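Local coordinates for protein endo-1,4-beta-mannanase (Eisenia fetida, PDB 5Y6T) that probably hydrolyses internal beta-1,4-mannosidic bonds of mannan polysaccharides as an endo-acting, cold-adapted glycoside hydrolase of family GH5, at residues G35-N40 against C45-A50; G41-C46 against L99-D104; M265-W270 against S276-L281; G296-S301 against T309-W314. All blocks are in the same frame, centred on the assembly; numbering follows the deposited sequence.

Interaction 1: G35-N40 against C45-A50; sequences GRDFGN and CCTGNA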
loop_
_atom_site.group_PDB
_atom_site.type_symbol
_atom_site.label_atom_id
_atom_site.label_comp_id
_atom_site.label_asym_id
_atom_site.label_seq_id
_atom_site.Cartn_x
_atom_site.Cartn_y
_atom_site.Cartn_z
ATOM N N GLY A 35 6.746 0.954 -13.092
ATOM C CA GLY A 35 5.593 0.586 -13.878
ATOM C C GLY A 35 5.883 -0.484 -14.907
ATOM O O GLY A 35 4.983 -0.890 -15.606
ATOM N N ARG A 36 7.140 -1.005 -14.928
ATOM C CA ARG A 36 7.551 -1.952 -15.957
ATOM C C ARG A 36 8.304 -3.121 -15.347
ATOM O O ARG A 36 9.195 -3.725 -15.956
ATOM C CB ARG A 36 8.389 -1.213 -17.014
ATOM C CG ARG A 36 7.604 -0.113 -17.678
ATOM C CD ARG A 36 8.380 0.564 -18.795
ATOM N NE ARG A 36 7.559 1.472 -19.596
ATOM C CZ ARG A 36 7.642 1.583 -20.928
ATOM N NH1 ARG A 36 8.504 0.837 -21.631
ATOM N NH2 ARG A 36 6.871 2.446 -21.567
ATOM N N ASP A 37 7.940 -3.476 -14.116
ATOM C CA ASP A 37 8.595 -4.588 -13.442
ATOM C C ASP A 37 7.954 -5.942 -13.715
ATOM O O ASP A 37 8.614 -6.983 -13.701
ATOM C CB ASP A 37 8.594 -4.318 -11.938
ATOM C CG ASP A 37 9.642 -3.297 -11.549
ATOM O OD1 ASP A 37 10.775 -3.420 -12.065
ATOM O OD2 ASP A 37 9.391 -2.444 -10.711
ATOM N N PHE A 38 6.643 -5.928 -13.823
ATOM C CA PHE A 38 5.830 -7.122 -14.044
ATOM C C PHE A 38 5.014 -6.999 -15.312
ATOM O O PHE A 38 4.483 -5.945 -15.615
ATOM C CB PHE A 38 4.925 -7.333 -12.811
ATOM C CG PHE A 38 5.699 -7.431 -11.524
ATOM C CD1 PHE A 38 6.261 -8.595 -11.088
ATOM C CD2 PHE A 38 5.834 -6.304 -10.706
ATOM C CE1 PHE A 38 6.975 -8.671 -9.917
ATOM C CE2 PHE A 38 6.510 -6.373 -9.517
ATOM C CZ PHE A 38 7.091 -7.530 -9.096
ATOM N N GLY A 39 4.839 -8.098 -16.026
ATOM C CA GLY A 39 4.102 -8.012 -17.264
ATOM C C GLY A 39 5.046 -7.764 -18.466
ATOM O O GLY A 39 6.219 -7.338 -18.315
ATOM N N ASN A 40 4.520 -8.081 -19.632
ATOM C CA ASN A 40 5.225 -7.860 -20.936
ATOM C C ASN A 40 6.620 -8.474 -20.962
ATOM O O ASN A 40 7.533 -7.954 -21.604
ATOM C CB ASN A 40 5.171 -6.401 -21.322
ATOM C CG ASN A 40 3.742 -5.933 -21.566
ATOM O OD1 ASN A 40 2.911 -6.701 -22.081
ATOM N ND2 ASN A 40 3.459 -4.670 -21.251
ATOM N N CYS A 45 13.125 -11.080 -18.631
ATOM C CA CYS A 45 14.233 -10.446 -19.424
ATOM C C CYS A 45 15.136 -9.512 -18.593
ATOM O O CYS A 45 16.360 -9.480 -18.762
ATOM C CB CYS A 45 13.709 -9.641 -20.639
ATOM S SG CYS A 45 12.924 -8.018 -20.357
ATOM N N CYS A 46 14.543 -8.795 -17.640
ATOM C CA CYS A 46 15.099 -7.507 -17.243
ATOM C C CYS A 46 15.064 -7.199 -15.758
ATOM O O CYS A 46 16.067 -6.789 -15.190
ATOM C CB CYS A 46 14.359 -6.399 -18.019
ATOM S SG CYS A 46 14.444 -6.721 -19.797
ATOM N N THR A 47 13.944 -7.486 -15.087
ATOM C CA THR A 47 13.809 -7.059 -13.700
ATOM C C THR A 47 13.891 -8.106 -12.589
ATOM O O THR A 47 14.147 -7.762 -11.411
ATOM C CB THR A 47 12.497 -6.301 -13.504
ATOM O OG1 THR A 47 11.427 -7.236 -13.743
ATOM C CG2 THR A 47 12.417 -5.095 -14.441
ATOM N N GLY A 48 13.669 -9.370 -12.950
ATOM C CA GLY A 48 13.476 -10.408 -11.917
ATOM C C GLY A 48 14.679 -10.623 -11.005
ATOM O O GLY A 48 14.557 -10.708 -9.806
ATOM N N ASN A 49 15.885 -10.641 -11.549
ATOM C CA ASN A 49 17.020 -10.812 -10.676
ATOM C C ASN A 49 17.244 -9.654 -9.656
ATOM O O ASN A 49 17.528 -9.894 -8.453
ATOM C CB ASN A 49 18.315 -11.034 -11.510
ATOM C CG ASN A 49 18.356 -12.389 -12.193
ATOM O OD1 ASN A 49 17.884 -13.429 -11.670
ATOM N ND2 ASN A 49 18.927 -12.394 -13.375
ATOM N N ALA A 50 17.082 -8.421 -10.106
ATOM C CA ALA A 50 17.164 -7.279 -9.226
ATOM C C ALA A 50 16.067 -7.357 -8.149
ATOM O O ALA A 50 16.356 -7.150 -7.019
ATOM C CB ALA A 50 17.085 -5.970 -10.009
#
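T47 reaches across to D37 from the first turns of helix 42-60, the helix that follows strand 20-28 in the beta/alpha barrel expected of a GH5 enzyme. Its hydroxyl donates to the backbone carbonyl of D37, with T47 OG1 2.8 Å from D37 O, in the carbonyl plane and on a lone pair. The methyl branch does separate work: T47 CG2 rests 3.3 Å from D37 OD1 and also reaches R36 O at 3.8 Å. The two side chains cross at about a right angle. A chi1 of 65° sets OG1 between the backbone N and the carbonyl carbon, while CG2 lies beside the backbone N; a threonine thus turns its polar and apolar branches to different atoms of one loop. The same hydroxyl also lies within hydrogen-bonding range of Q42 O, a second carbonyl that can only share its one proton, so the loop and the helix start meet at this oxygen. An alanine here would lose both branches and would probably leave D37 O without this donor and the loop less firmly held to the helix. Behind the first shell, the D37 carboxylate turns back into its own loop, OD1 taking the N-H of N33 and OD2 that of Q32, which fixes its rotation. G39 N is bonded to D98 OD2 of helix 95-108. Just ahead of T47 the helix carries a wider pi-type turn and a vicinal disulfide, C45 SG to C46 SG, 2.1 Å long.

Interaction 2: G41-C46 against L99-D104; sequences GQYDCC and LAQFLD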
loop_
_atom_site.group_PDB
_atom_site.type_symbol
_atom_site.label_atom_id
_atom_site.label_comp_id
_atom_site.label_asym_id
_atom_site.label_seq_id
_atom_site.Cartn_x
_atom_site.Cartn_y
_atom_site.Cartn_z
ATOM N N GLY A 41 6.743 -9.618 -20.286
ATOM C CA GLY A 41 8.012 -10.403 -20.223
ATOM C C GLY A 41 9.200 -9.698 -19.569
ATOM O O GLY A 41 10.354 -10.167 -19.676
ATOM N N GLN A 42 8.934 -8.646 -18.769
ATOM C CA GLN A 42 9.961 -7.844 -18.181
ATOM C C GLN A 42 10.668 -8.540 -17.044
ATOM O O GLN A 42 11.828 -8.327 -16.809
ATOM C CB GLN A 42 9.400 -6.472 -17.756
ATOM C CG GLN A 42 8.999 -5.650 -18.948
ATOM C CD GLN A 42 10.102 -5.533 -20.007
ATOM O OE1 GLN A 42 11.136 -4.919 -19.747
ATOM N NE2 GLN A 42 9.874 -6.130 -21.167
ATOM N N TYR A 43 9.947 -9.360 -16.305
ATOM C CA TYR A 43 10.520 -9.958 -15.140
ATOM C C TYR A 43 11.603 -10.945 -15.589
ATOM O O TYR A 43 12.717 -10.927 -15.059
ATOM C CB TYR A 43 9.396 -10.657 -14.323
ATOM C CG TYR A 43 9.821 -11.138 -12.965
ATOM C CD1 TYR A 43 9.700 -10.325 -11.847
ATOM C CD2 TYR A 43 10.303 -12.425 -12.767
ATOM C CE1 TYR A 43 10.076 -10.790 -10.599
ATOM C CE2 TYR A 43 10.716 -12.861 -11.534
ATOM C CZ TYR A 43 10.540 -12.042 -10.431
ATOM O OH TYR A 43 10.955 -12.470 -9.162
ATOM N N ASP A 44 11.272 -11.820 -16.552
ATOM C CA ASP A 44 12.291 -12.767 -17.023
ATOM C C ASP A 44 13.421 -12.091 -17.793
ATOM O O ASP A 44 14.557 -12.517 -17.631
ATOM C CB ASP A 44 11.712 -13.821 -17.936
ATOM C CG ASP A 44 10.890 -14.808 -17.225
ATOM O OD1 ASP A 44 11.086 -15.047 -16.010
ATOM O OD2 ASP A 44 9.988 -15.303 -17.897
ATOM N N CYS A 45 13.125 -11.080 -18.631
ATOM C CA CYS A 45 14.233 -10.446 -19.424
ATOM C C CYS A 45 15.136 -9.512 -18.593
ATOM O O CYS A 45 16.360 -9.480 -18.762
ATOM C CB CYS A 45 13.709 -9.641 -20.639
ATOM S SG CYS A 45 12.924 -8.018 -20.357
ATOM N N CYS A 46 14.543 -8.795 -17.640
ATOM C CA CYS A 46 15.099 -7.507 -17.243
ATOM C C CYS A 46 15.064 -7.199 -15.758
ATOM O O CYS A 46 16.067 -6.789 -15.190
ATOM C CB CYS A 46 14.359 -6.399 -18.019
ATOM S SG CYS A 46 14.444 -6.721 -19.797
ATOM N N LEU A 99 4.622 -12.186 -11.040
ATOM C CA LEU A 99 4.390 -12.020 -9.617
ATOM C C LEU A 99 4.500 -13.352 -8.830
ATOM O O LEU A 99 4.926 -13.366 -7.682
ATOM C CB LEU A 99 3.017 -11.417 -9.372
ATOM C CG LEU A 99 2.894 -9.952 -9.671
ATOM C CD1 LEU A 99 1.451 -9.548 -9.874
ATOM C CD2 LEU A 99 3.561 -9.126 -8.562
ATOM N N ALA A 100 4.023 -14.437 -9.449
ATOM C CA ALA A 100 4.158 -15.785 -8.905
ATOM C C ALA A 100 5.595 -16.097 -8.576
ATOM O O ALA A 100 5.843 -16.592 -7.520
ATOM C CB ALA A 100 3.470 -16.886 -9.786
ATOM N N GLN A 101 6.498 -15.874 -9.517
ATOM C CA GLN A 101 7.934 -16.137 -9.331
ATOM C C GLN A 101 8.444 -15.299 -8.140
ATOM O O GLN A 101 9.130 -15.798 -7.236
ATOM C CB GLN A 101 8.707 -15.748 -10.568
ATOM C CG GLN A 101 8.590 -16.649 -11.795
ATOM C CD GLN A 101 9.614 -16.253 -12.854
ATOM O OE1 GLN A 101 10.825 -16.304 -12.611
ATOM N NE2 GLN A 101 9.124 -15.678 -13.963
ATOM N N PHE A 102 8.019 -14.042 -8.115
ATOM C CA PHE A 102 8.475 -13.092 -7.068
ATOM C C PHE A 102 7.987 -13.582 -5.683
ATOM O O PHE A 102 8.756 -13.704 -4.738
ATOM C CB PHE A 102 7.931 -11.710 -7.399
ATOM C CG PHE A 102 8.383 -10.630 -6.450
ATOM C CD1 PHE A 102 9.688 -10.163 -6.510
ATOM C CD2 PHE A 102 7.476 -9.995 -5.643
ATOM C CE1 PHE A 102 10.120 -9.151 -5.694
ATOM C CE2 PHE A 102 7.881 -8.953 -4.839
ATOM C CZ PHE A 102 9.199 -8.499 -4.874
ATOM N N LEU A 103 6.732 -14.004 -5.637
ATOM C CA LEU A 103 6.128 -14.504 -4.435
ATOM C C LEU A 103 6.688 -15.828 -3.986
ATOM O O LEU A 103 6.808 -16.070 -2.773
ATOM C CB LEU A 103 4.606 -14.619 -4.581
ATOM C CG LEU A 103 3.856 -13.290 -4.684
ATOM C CD1 LEU A 103 2.497 -13.422 -5.256
ATOM C CD2 LEU A 103 3.750 -12.634 -3.311
ATOM N N ASP A 104 7.083 -16.673 -4.941
ATOM C CA ASP A 104 7.762 -17.908 -4.542
ATOM C C ASP A 104 9.118 -17.630 -3.872
ATOM O O ASP A 104 9.490 -18.345 -2.939
ATOM C CB ASP A 104 7.927 -18.838 -5.764
ATOM C CG ASP A 104 6.643 -19.404 -6.273
ATOM O OD1 ASP A 104 5.521 -19.311 -5.617
ATOM O OD2 ASP A 104 6.760 -20.004 -7.352
#
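Y43 and Q101 run antiparallel alongside each other, the tyrosine ring and the glutamine amide turned 75° apart. With its CG anti to the backbone N (chi1 -171°), Y43 extends from helix 42-60 toward helix 95-108, and Q101 OE1 comes to the edge of its ring, 3.6 Å from Y43 CE2. Beyond the ring, D44 crosses Q101 at about a right angle. There Q101 NE2 donates to D44 OD1 over 2.9 Å, nearly straight at 162°. The donor meets D44 OD1 on its syn side but somewhat out of the carboxylate plane, while the oxygen lies in the amide plane of Q101. Glutamine suits this half-open spot because its chain runs along the edge of the tyrosine while its amide still reaches an acid. Deeper in, Y43 and F102 also cross at about a right angle: Y43 OH sits at the edge of the F102 ring, in its plane, and 3.3 Å from F102 CA. That hydroxyl is bonded to E52, further along helix 42-60, so the buried phenol has a polar partner amid apolar packing. The short helix axes, steeply inclined to each other, come within 10.9 Å, and F102 carries the contact inward, packing on L51 and I55 of helix 42-60, L66 and I68 of strand 65-72 and V113 of strand 112-119.

Interaction 3: M265-W270 against S276-L281; sequences MHTYAW and SSSPLL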
loop_
_atom_site.group_PDB
_atom_site.type_symbol
_atom_site.label_atom_id
_atom_site.label_comp_id
_atom_site.label_asym_id
_atom_site.label_seq_id
_atom_site.Cartn_x
_atom_site.Cartn_y
_atom_site.Cartn_z
ATOM N N MET A 265 -0.795 4.970 6.945
ATOM C CA MET A 265 -0.471 6.359 6.833
ATOM C C MET A 265 0.971 6.511 6.479
ATOM O O MET A 265 1.833 5.936 7.111
ATOM C CB MET A 265 -0.663 7.009 8.218
ATOM C CG MET A 265 -2.119 6.999 8.640
ATOM S SD MET A 265 -2.184 7.743 10.241
ATOM C CE MET A 265 -3.917 7.868 10.555
ATOM N N HIS A 266 1.248 7.269 5.445
ATOM C CA HIS A 266 2.613 7.696 5.118
ATOM C C HIS A 266 2.939 9.007 5.833
ATOM O O HIS A 266 2.013 9.746 6.236
ATOM C CB HIS A 266 2.702 7.958 3.637
ATOM C CG HIS A 266 2.360 6.747 2.827
ATOM N ND1 HIS A 266 2.152 6.788 1.458
ATOM C CD2 HIS A 266 2.079 5.481 3.213
ATOM C CE1 HIS A 266 1.842 5.579 1.044
ATOM N NE2 HIS A 266 1.792 4.770 2.084
ATOM N N THR A 267 4.214 9.269 6.099
ATOM C CA THR A 267 4.469 10.525 6.756
ATOM C C THR A 267 5.842 11.021 6.385
ATOM O O THR A 267 6.847 10.271 6.481
ATOM C CB THR A 267 4.273 10.482 8.296
ATOM O OG1 THR A 267 4.383 11.841 8.869
ATOM C CG2 THR A 267 5.322 9.511 8.963
ATOM N N TYR A 268 5.870 12.271 5.970
ATOM C CA TYR A 268 7.110 12.980 5.689
ATOM C C TYR A 268 7.048 14.373 6.249
ATOM O O TYR A 268 5.951 14.973 6.364
ATOM C CB TYR A 268 7.284 13.111 4.202
ATOM C CG TYR A 268 7.447 11.754 3.512
ATOM C CD1 TYR A 268 8.708 11.127 3.453
ATOM C CD2 TYR A 268 6.362 11.103 2.927
ATOM C CE1 TYR A 268 8.875 9.970 2.722
ATOM C CE2 TYR A 268 6.505 9.899 2.249
ATOM C CZ TYR A 268 7.767 9.301 2.174
ATOM O OH TYR A 268 7.941 8.143 1.462
ATOM N N ALA A 269 8.244 14.905 6.542
ATOM C CA ALA A 269 8.323 16.260 7.049
ATOM C C ALA A 269 8.191 17.254 5.911
ATOM O O ALA A 269 8.458 16.965 4.738
ATOM C CB ALA A 269 9.620 16.469 7.842
ATOM N N TRP A 270 7.647 18.411 6.234
ATOM C CA TRP A 270 7.557 19.508 5.232
ATOM C C TRP A 270 8.308 20.674 5.879
ATOM O O TRP A 270 8.103 21.003 7.018
ATOM C CB TRP A 270 6.118 19.899 5.039
ATOM C CG TRP A 270 5.936 21.041 4.105
ATOM C CD1 TRP A 270 5.545 22.315 4.407
ATOM C CD2 TRP A 270 6.137 20.994 2.706
ATOM N NE1 TRP A 270 5.485 23.051 3.245
ATOM C CE2 TRP A 270 5.849 22.274 2.194
ATOM C CE3 TRP A 270 6.524 19.982 1.823
ATOM C CZ2 TRP A 270 5.938 22.572 0.847
ATOM C CZ3 TRP A 270 6.618 20.280 0.467
ATOM C CH2 TRP A 270 6.325 21.559 -0.006
ATOM N N SER A 276 2.048 17.850 13.753
ATOM C CA SER A 276 1.968 17.447 15.164
ATOM C C SER A 276 1.147 16.145 15.336
ATOM O O SER A 276 1.288 15.473 16.359
ATOM C CB SER A 276 1.432 18.611 16.011
ATOM O OG SER A 276 0.122 18.946 15.547
ATOM N N SER A 277 0.355 15.774 14.314
ATOM C CA SER A 277 -0.456 14.582 14.314
ATOM C C SER A 277 0.160 13.433 13.422
ATOM O O SER A 277 -0.514 12.429 13.173
ATOM C CB SER A 277 -1.876 14.915 13.836
ATOM O OG SER A 277 -1.821 15.552 12.564
ATOM N N SER A 278 1.422 13.613 13.020
ATOM C CA SER A 278 2.175 12.590 12.296
ATOM C C SER A 278 2.183 11.293 13.075
ATOM O O SER A 278 2.416 11.328 14.322
ATOM C CB SER A 278 3.628 13.018 12.106
ATOM O OG SER A 278 4.376 11.930 11.564
ATOM N N PRO A 279 2.050 10.146 12.360
ATOM C CA PRO A 279 2.138 8.894 13.078
ATOM C C PRO A 279 3.487 8.588 13.661
ATOM O O PRO A 279 3.575 7.694 14.547
ATOM C CB PRO A 279 1.697 7.851 12.061
ATOM C CG PRO A 279 2.038 8.450 10.710
ATOM C CD PRO A 279 1.756 9.923 10.919
ATOM N N LEU A 280 4.527 9.285 13.220
ATOM C CA LEU A 280 5.801 9.163 13.932
ATOM C C LEU A 280 5.929 10.037 15.191
ATOM O O LEU A 280 6.873 9.849 15.971
ATOM C CB LEU A 280 6.934 9.456 12.981
ATOM C CG LEU A 280 7.254 8.381 11.950
ATOM C CD1 LEU A 280 8.263 8.892 10.952
ATOM C CD2 LEU A 280 7.792 7.102 12.607
ATOM N N LEU A 281 4.900 10.836 15.478
ATOM C CA LEU A 281 4.866 11.715 16.667
ATOM C C LEU A 281 3.808 11.410 17.672
ATOM O O LEU A 281 3.867 11.887 18.830
ATOM C CB LEU A 281 4.743 13.176 16.233
ATOM C CG LEU A 281 6.058 13.887 15.838
ATOM C CD1 LEU A 281 6.718 13.283 14.636
ATOM C CD2 LEU A 281 5.790 15.378 15.646
#
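Two buried hydroxyls meet head on between T267 and S278, with T267 OG1 2.7 Å from S278 OG, and the geometry is compatible with donation in either direction. The contact closes the loop that leaves strand 262-266 of the barrel sheet, and S278 heads an ST turn there: its OG also accepts from the backbone N of L280, 3.1 Å away. Both side chains are extended to the meeting point, each hydroxyl oxygen placed on the far side of its CB from the backbone N (chi1 -173° for T267, 172° for S278). Threonine suits its place because the second branch is apolar: the T267 and L280 side chains cross obliquely, with T267 CG2 3.6 Å from L280 CD1. Between these two contacts P279 offers its ring, T267 CB touching P279 CD at 3.7 Å, while M265, two residues earlier, packs its CB on P279 CG. Replacing S278 with an alanine would probably leave both T267 OG1 and the N-H of L280 without this buried partner, setting the turn free to shift. Y274 covers T267 and L280, and I295 of strand 293-297 lies against P279 and L280, so the loop is pressed onto the sheet. Proline and leucine occupy the middle positions of a type I beta turn, closed where L281 N bonds S278 O at 2.8 Å.

Interaction 4: G296-S301 against T309-W314; sequences GEFSQS and TDQFDW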
loop_
_atom_site.group_PDB
_atom_site.type_symbol
_atom_site.label_atom_id
_atom_site.label_comp_id
_atom_site.label_asym_id
_atom_site.label_seq_id
_atom_site.Cartn_x
_atom_site.Cartn_y
_atom_site.Cartn_z
ATOM N N GLY A 296 3.237 3.200 6.425
ATOM C CA GLY A 296 3.552 2.532 5.127
ATOM C C GLY A 296 4.662 3.187 4.316
ATOM O O GLY A 296 5.139 2.631 3.337
ATOM N N GLU A 297 4.994 4.451 4.650
ATOM C CA GLU A 297 6.157 5.138 4.110
ATOM C C GLU A 297 6.639 6.196 5.125
ATOM O O GLU A 297 5.842 6.877 5.758
ATOM C CB GLU A 297 5.836 5.919 2.861
ATOM C CG GLU A 297 5.379 5.153 1.619
ATOM C CD GLU A 297 5.165 6.017 0.378
ATOM O OE1 GLU A 297 5.681 7.213 0.377
ATOM O OE2 GLU A 297 4.496 5.531 -0.603
ATOM N N PHE A 298 7.951 6.345 5.174
ATOM C CA PHE A 298 8.663 7.420 5.889
ATOM C C PHE A 298 10.110 7.269 5.514
ATOM O O PHE A 298 10.524 6.260 4.966
ATOM C CB PHE A 298 8.538 7.283 7.412
ATOM C CG PHE A 298 9.009 5.977 7.948
ATOM C CD1 PHE A 298 8.224 4.811 7.917
ATOM C CD2 PHE A 298 10.308 5.822 8.360
ATOM C CE1 PHE A 298 8.706 3.605 8.404
ATOM C CE2 PHE A 298 10.797 4.612 8.784
ATOM C CZ PHE A 298 10.034 3.492 8.780
ATOM N N SER A 299 10.938 8.261 5.868
ATOM C CA SER A 299 12.361 8.082 5.606
ATOM C C SER A 299 13.101 9.050 6.528
ATOM O O SER A 299 12.505 10.002 7.066
ATOM C CB SER A 299 12.688 8.368 4.163
ATOM O OG SER A 299 12.519 9.721 3.833
ATOM N N GLN A 300 14.376 8.750 6.756
ATOM C CA GLN A 300 15.213 9.604 7.535
ATOM C C GLN A 300 15.427 10.937 6.773
ATOM O O GLN A 300 15.327 12.060 7.333
ATOM C CB GLN A 300 16.530 8.871 7.853
ATOM C CG GLN A 300 17.464 9.699 8.774
ATOM C CD GLN A 300 18.716 8.911 9.023
ATOM O OE1 GLN A 300 18.699 7.961 9.801
ATOM N NE2 GLN A 300 19.788 9.259 8.359
ATOM N N SER A 301 15.754 10.801 5.503
ATOM C CA SER A 301 15.958 11.977 4.637
ATOM C C SER A 301 14.709 12.827 4.528
ATOM O O SER A 301 14.786 14.052 4.358
ATOM C CB SER A 301 16.459 11.638 3.233
ATOM O OG SER A 301 15.663 10.682 2.574
ATOM N N THR A 309 16.384 4.624 12.939
ATOM C CA THR A 309 16.119 3.710 14.049
ATOM C C THR A 309 15.032 4.267 14.955
ATOM O O THR A 309 14.213 3.517 15.476
ATOM C CB THR A 309 17.450 3.430 14.784
ATOM O OG1 THR A 309 18.292 2.663 13.891
ATOM C CG2 THR A 309 17.230 2.686 16.044
ATOM N N ASP A 310 15.083 5.584 15.220
ATOM C CA ASP A 310 14.035 6.237 15.992
ATOM C C ASP A 310 12.629 5.997 15.369
ATOM O O ASP A 310 11.647 5.790 16.104
ATOM C CB ASP A 310 14.235 7.750 16.049
ATOM C CG ASP A 310 15.394 8.190 16.933
ATOM O OD1 ASP A 310 15.828 7.428 17.857
ATOM O OD2 ASP A 310 15.884 9.299 16.593
ATOM N N GLN A 311 12.565 6.040 14.050
ATOM C CA GLN A 311 11.319 5.935 13.366
ATOM C C GLN A 311 10.783 4.506 13.450
ATOM O O GLN A 311 9.629 4.293 13.841
ATOM C CB GLN A 311 11.518 6.396 11.938
ATOM C CG GLN A 311 11.875 7.860 11.754
ATOM C CD GLN A 311 12.295 8.241 10.367
ATOM O OE1 GLN A 311 13.044 7.502 9.694
ATOM N NE2 GLN A 311 11.816 9.397 9.880
ATOM N N PHE A 312 11.593 3.505 13.114
ATOM C CA PHE A 312 11.153 2.091 13.273
ATOM C C PHE A 312 10.821 1.779 14.713
ATOM O O PHE A 312 9.792 1.079 14.995
ATOM C CB PHE A 312 12.179 1.104 12.800
ATOM C CG PHE A 312 12.179 0.911 11.297
ATOM C CD1 PHE A 312 12.926 1.729 10.474
ATOM C CD2 PHE A 312 11.486 -0.163 10.744
ATOM C CE1 PHE A 312 12.945 1.544 9.091
ATOM C CE2 PHE A 312 11.457 -0.353 9.357
ATOM C CZ PHE A 312 12.237 0.454 8.518
ATOM N N ASP A 313 11.599 2.322 15.644
ATOM C CA ASP A 313 11.328 2.080 17.049
ATOM C C ASP A 313 9.936 2.618 17.462
ATOM O O ASP A 313 9.228 1.996 18.220
ATOM C CB ASP A 313 12.444 2.648 17.981
ATOM C CG ASP A 313 12.325 2.093 19.396
ATOM O OD1 ASP A 313 12.697 0.897 19.582
ATOM O OD2 ASP A 313 11.739 2.784 20.272
ATOM N N TRP A 314 9.613 3.809 17.026
ATOM C CA TRP A 314 8.370 4.463 17.363
ATOM C C TRP A 314 7.231 3.598 16.839
ATOM O O TRP A 314 6.285 3.344 17.523
ATOM C CB TRP A 314 8.322 5.848 16.750
ATOM C CG TRP A 314 7.058 6.573 17.090
ATOM C CD1 TRP A 314 5.905 6.621 16.383
ATOM C CD2 TRP A 314 6.820 7.311 18.300
ATOM N NE1 TRP A 314 4.934 7.307 17.086
ATOM C CE2 TRP A 314 5.500 7.769 18.257
ATOM C CE3 TRP A 314 7.631 7.622 19.433
ATOM C CZ2 TRP A 314 4.926 8.584 19.298
ATOM C CZ3 TRP A 314 7.073 8.407 20.463
ATOM C CH2 TRP A 314 5.702 8.840 20.400
#
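F298 drives its edge into one face of the F312 ring, a T-shaped pair with centroids 5.1 Å apart and planes at 75°. The touching atom is F298 CZ, offset toward the rim of F312 and 3.5 Å from F312 CE1. Another part of the F298 edge is taken by the amide of Q311, whose OE1 lies near the ring plane, 3.5 Å from F298 CD2. Ring and amide are turned 77° apart as their side chains pass head to tail. F298 has its CG between the backbone N and the carbonyl carbon (chi1 56°), which directs the ring at helix 308-317. The other end of the amide holds the backbone: Q311 NE2 donates to S299 O over 3.0 Å, almost straight, yet from above the carbonyl plane and not on a lone pair. F312 packs further on A323 and S325 of strand 322-325 and on L345 and L348 of helix 338-348. Glutamine thus suits a mixed border, its CB lying by the ring and its amide by the chain. The weakly polar C-H edge of F298 is matched by electron-rich partners, a pi face and an amide oxygen, while the side-chain amide N-H of Q311 satisfies S299 O, two residues past E297.

How the interactions relate
The four contacts form two neighbouring pairs. Interactions 1 and 2 come first along the chain, share C45 and C46 on helix 42-60, and have centres 6 Å apart; G48 N probably bonds Y43 O within that helix, and F38 packs on L99. Interactions 3 and 4 follow, with centres 10 Å apart on adjacent parallel strands 262-266 and 293-297, where T267 N bonds E297 O and the Y268 hydroxyl bonds E297 OE1. Interactions 1 and 3 lie about 32 Å apart, centre to centre. One pair joins outer helices and a loop; the other ties the C-terminal ends of two strands to a following loop and to helix 308-317, the barrel end where GH5 enzymes typically place their active site.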